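PDB 1MJH: universal stress protein MJ0577 from Methanocaldococcus jannaschii, which binds ATP together with a manganese ion as a homodimeric member of the universal stress protein A family. Local coordinates for residues S141-E144 against N145-K149. Numbering follows the deposited sequence.
Sequences SVTE and NVIKK. With ATP (adenosine-5'-triphosphate), chain F.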
ATOM      1  N   SER B 141      -3.880  -5.665  12.743  1.00 18.97           N
ATOM      2  CA  SER B 141      -4.674  -4.551  13.218  1.00 22.42           C
ATOM      3  C   SER B 141      -3.923  -3.229  13.140  1.00 21.19           C
ATOM      4  O   SER B 141      -4.630  -2.236  12.896  1.00 20.25           O
ATOM      5  CB  SER B 141      -5.178  -4.767  14.665  1.00 21.77           C
ATOM      6  OG  SER B 141      -4.117  -4.632  15.573  1.00 22.70           O
ATOM      7  N   VAL B 142      -2.560  -3.225  13.194  1.00 19.66           N
ATOM      8  CA  VAL B 142      -1.938  -1.888  13.086  1.00 18.51           C
ATOM      9  C   VAL B 142      -2.044  -1.387  11.652  1.00 18.47           C
ATOM     10  O   VAL B 142      -2.459  -0.280  11.353  1.00 18.43           O
ATOM     11  CB  VAL B 142      -0.471  -1.957  13.561  1.00 18.00           C
ATOM     12  CG1 VAL B 142       0.203  -0.585  13.407  1.00 21.28           C
ATOM     13  CG2 VAL B 142      -0.351  -2.447  15.002  1.00 20.70           C
ATOM     14  N   THR B 143      -1.769  -2.313  10.683  1.00 17.89           N
ATOM     15  CA  THR B 143      -1.893  -1.917   9.279  1.00 21.75           C
ATOM     16  C   THR B 143      -3.319  -1.566   8.894  1.00 20.78           C
ATOM     17  O   THR B 143      -3.517  -0.559   8.214  1.00 17.96           O
ATOM     18  CB  THR B 143      -1.382  -3.018   8.311  1.00 18.11           C
ATOM     19  OG1 THR B 143      -0.054  -3.288   8.805  1.00 18.95           O
ATOM     20  CG2 THR B 143      -1.411  -2.520   6.888  1.00 18.03           C
ATOM     21  N   GLU B 144      -4.295  -2.374   9.334  1.00 19.96           N
ATOM     22  CA  GLU B 144      -5.680  -2.010   8.999  1.00 19.21           C
ATOM     23  C   GLU B 144      -6.057  -0.645   9.577  1.00 19.98           C
ATOM     24  O   GLU B 144      -6.635   0.143   8.849  1.00 20.39           O
ATOM     25  CB  GLU B 144      -6.631  -3.092   9.535  1.00 19.86           C
ATOM     26  CG  GLU B 144      -8.049  -2.770   8.971  1.00 24.37           C
ATOM     27  CD  GLU B 144      -9.037  -3.865   9.262  1.00 32.95           C
ATOM     28  OE1 GLU B 144      -8.658  -4.994   9.636  1.00 27.55           O
ATOM     29  OE2 GLU B 144     -10.265  -3.609   9.109  1.00 31.02           O
ATOM     30  N   ASN B 145      -5.670  -0.356  10.817  1.00 20.50           N
ATOM     31  CA  ASN B 145      -5.981   0.999  11.347  1.00 19.22           C
ATOM     32  C   ASN B 145      -5.221   2.105  10.656  1.00 20.94           C
ATOM     33  O   ASN B 145      -5.758   3.211  10.475  1.00 21.53           O
ATOM     34  CB  ASN B 145      -5.586   1.032  12.828  1.00 21.38           C
ATOM     35  CG  ASN B 145      -6.637   0.561  13.781  1.00 25.89           C
ATOM     36  OD1 ASN B 145      -7.773   1.061  13.835  1.00 28.10           O
ATOM     37  ND2 ASN B 145      -6.291  -0.428  14.622  1.00 32.30           N
ATOM     38  N   VAL B 146      -3.931   1.895  10.306  1.00 18.26           N
ATOM     39  CA  VAL B 146      -3.222   2.968   9.600  1.00 19.79           C
ATOM     40  C   VAL B 146      -3.805   3.229   8.227  1.00 22.40           C
ATOM     41  O   VAL B 146      -3.935   4.403   7.814  1.00 23.33           O
ATOM     42  CB  VAL B 146      -1.715   2.606   9.472  1.00 19.96           C
ATOM     43  CG1 VAL B 146      -1.028   3.553   8.485  1.00 19.90           C
ATOM     44  CG2 VAL B 146      -1.143   2.610  10.900  1.00 21.12           C
ATOM     45  N   ILE B 147      -4.206   2.184   7.476  1.00 17.60           N
ATOM     46  CA  ILE B 147      -4.784   2.481   6.164  1.00 17.83           C
ATOM     47  C   ILE B 147      -6.092   3.277   6.321  1.00 20.07           C
ATOM     48  O   ILE B 147      -6.376   4.168   5.508  1.00 21.43           O
ATOM     49  CB  ILE B 147      -5.071   1.148   5.422  1.00 19.76           C
ATOM     50  CG1 ILE B 147      -3.721   0.504   5.004  1.00 20.13           C
ATOM     51  CG2 ILE B 147      -5.975   1.368   4.228  1.00 21.17           C
ATOM     52  CD1 ILE B 147      -4.028  -0.956   4.614  1.00 22.84           C
ATOM     53  N   LYS B 148      -6.930   2.886   7.250  1.00 20.94           N
ATOM     54  CA  LYS B 148      -8.246   3.513   7.453  1.00 18.81           C
ATOM     55  C   LYS B 148      -8.118   4.903   8.080  1.00 22.79           C
ATOM     56  O   LYS B 148      -9.012   5.698   7.836  1.00 22.11           O
ATOM     57  CB  LYS B 148      -9.108   2.658   8.393  1.00 20.10           C
ATOM     58  CG  LYS B 148      -9.516   1.357   7.667  1.00 19.23           C
ATOM     59  CD  LYS B 148     -10.444   0.489   8.462  1.00 21.78           C
ATOM     60  CE  LYS B 148     -11.058  -0.598   7.562  1.00 18.89           C
ATOM     61  NZ  LYS B 148     -11.863  -1.481   8.502  1.00 23.63           N
ATOM     62  N   LYS B 149      -7.055   5.123   8.851  1.00 21.43           N
ATOM     63  CA  LYS B 149      -7.072   6.447   9.557  1.00 20.34           C
ATOM     64  C   LYS B 149      -6.130   7.425   8.934  1.00 23.19           C
ATOM     65  O   LYS B 149      -6.282   8.632   9.228  1.00 24.33           O
ATOM     66  CB  LYS B 149      -6.801   6.186  11.040  1.00 27.52           C
ATOM     67  CG  LYS B 149      -7.966   5.550  11.812  1.00 30.17           C
ATOM     68  CD  LYS B 149      -7.543   5.106  13.204  1.00 34.53           C
ATOM     69  CE  LYS B 149      -8.566   4.214  13.882  1.00 42.44           C
ATOM     70  NZ  LYS B 149      -8.256   4.055  15.330  1.00 53.85           N
TER
HETATM   71  PG  ATP F3001      -1.846  -7.744  15.702  1.00 20.85           P
HETATM   72  O1G ATP F3001      -3.118  -7.120  15.246  1.00 21.13           O
HETATM   73  O2G ATP F3001      -1.029  -6.740  16.299  1.00 22.89           O
HETATM   74  O3G ATP F3001      -2.056  -8.883  16.607  1.00 24.04           O
HETATM   75  PB  ATP F3001       0.225  -8.475  13.730  1.00 19.91           P
HETATM   76  O1B ATP F3001       0.349  -9.745  13.002  1.00 20.64           O
HETATM   77  O2B ATP F3001       1.256  -8.370  14.768  1.00 18.32           O
HETATM   78  O3B ATP F3001      -1.230  -8.335  14.313  1.00 23.09           O
HETATM   79  PA  ATP F3001       0.575  -5.663  12.802  1.00 20.61           P
HETATM   80  O1A ATP F3001      -0.620  -5.034  12.298  1.00 19.12           O
HETATM   81  O2A ATP F3001       1.008  -5.319  14.113  1.00 20.22           O
HETATM   82  O3A ATP F3001       0.359  -7.287  12.675  1.00 20.12           O
HETATM   83  O5' ATP F3001       1.883  -5.530  11.930  1.00 18.70           O
HETATM   84  C5' ATP F3001       1.754  -4.857  10.651  1.00 20.72           C
HETATM   85  C4' ATP F3001       2.904  -3.883  10.482  1.00 17.11           C
HETATM   86  O4' ATP F3001       2.665  -2.756  11.416  1.00 18.95           O
HETATM   87  C3' ATP F3001       4.295  -4.367  10.863  1.00 21.39           C
HETATM   88  O3' ATP F3001       4.917  -5.152   9.835  1.00 17.06           O
HETATM   89  C2' ATP F3001       5.000  -3.013  11.121  1.00 20.81           C
HETATM   90  O2' ATP F3001       5.354  -2.420   9.856  1.00 18.17           O
HETATM   91  C1' ATP F3001       3.870  -2.222  11.831  1.00 18.06           C
HETATM   92  N9  ATP F3001       3.960  -2.254  13.285  1.00 18.40           N
HETATM   93  C8  ATP F3001       3.324  -3.057  14.166  1.00 17.84           C
HETATM   94  N7  ATP F3001       3.568  -2.766  15.429  1.00 22.13           N
HETATM   95  C5  ATP F3001       4.430  -1.776  15.375  1.00 17.05           C
HETATM   96  C6  ATP F3001       5.045  -1.068  16.393  1.00 19.88           C
HETATM   97  N6  ATP F3001       4.822  -1.372  17.673  1.00 22.55           N
HETATM   98  N1  ATP F3001       5.876  -0.095  16.031  1.00 22.65           N
HETATM   99  C2  ATP F3001       6.083   0.223  14.712  1.00 18.94           C
HETATM  100  N3  ATP F3001       5.528  -0.400  13.657  1.00 19.61           N
HETATM  101  C4  ATP F3001       4.739  -1.403  14.106  1.00 17.34           C
HETATM  102  O   HOH W   1      -3.900  -1.951  16.475  1.00 33.80           O
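Helix 141-149, the crossover helix of the beta-alpha-beta unit between strands 123-127 and 154-157, presents its N-terminus to the triphosphate of ATP and is tied along its length by i to i+4 contacts. In the first turn Ser141 grips the gamma-phosphate oxygen O1G twice, through N and, at 2.7 Å, through OG, while Val142 N reaches O1A of the alpha-phosphate at 2.8 Å. The helix dipole probably adds to this hold on the anion. Ser141 O accepts a hydrogen bond from Asn145 N at 3.0 Å, and a weak, bent one from Asn145 ND2. On the buried side, Val142 CG1 lies 4.3 Å from Val146 CG2, and Thr143 CG2 meets Ile147 CD1 at 3.8 Å; Thr143 OG1 bonds to Gly127 O. Glu144 and Lys148 run side by side on another face, where the second subunit packs against both. Glu144 CG stands anti to the backbone N (chi1 -172°), and both side chains are extended beyond CG, which brings Lys148 NZ to the anti lone pair of Glu144 OE2 in a 2.7 Å salt bridge. An alanine at Lys148 removes the ammonium, and the Glu144 carboxylate, left without this mate, is likely to turn more freely. Beneath the bridge, Lys148 N bonds to Glu144 O at 3.2 Å.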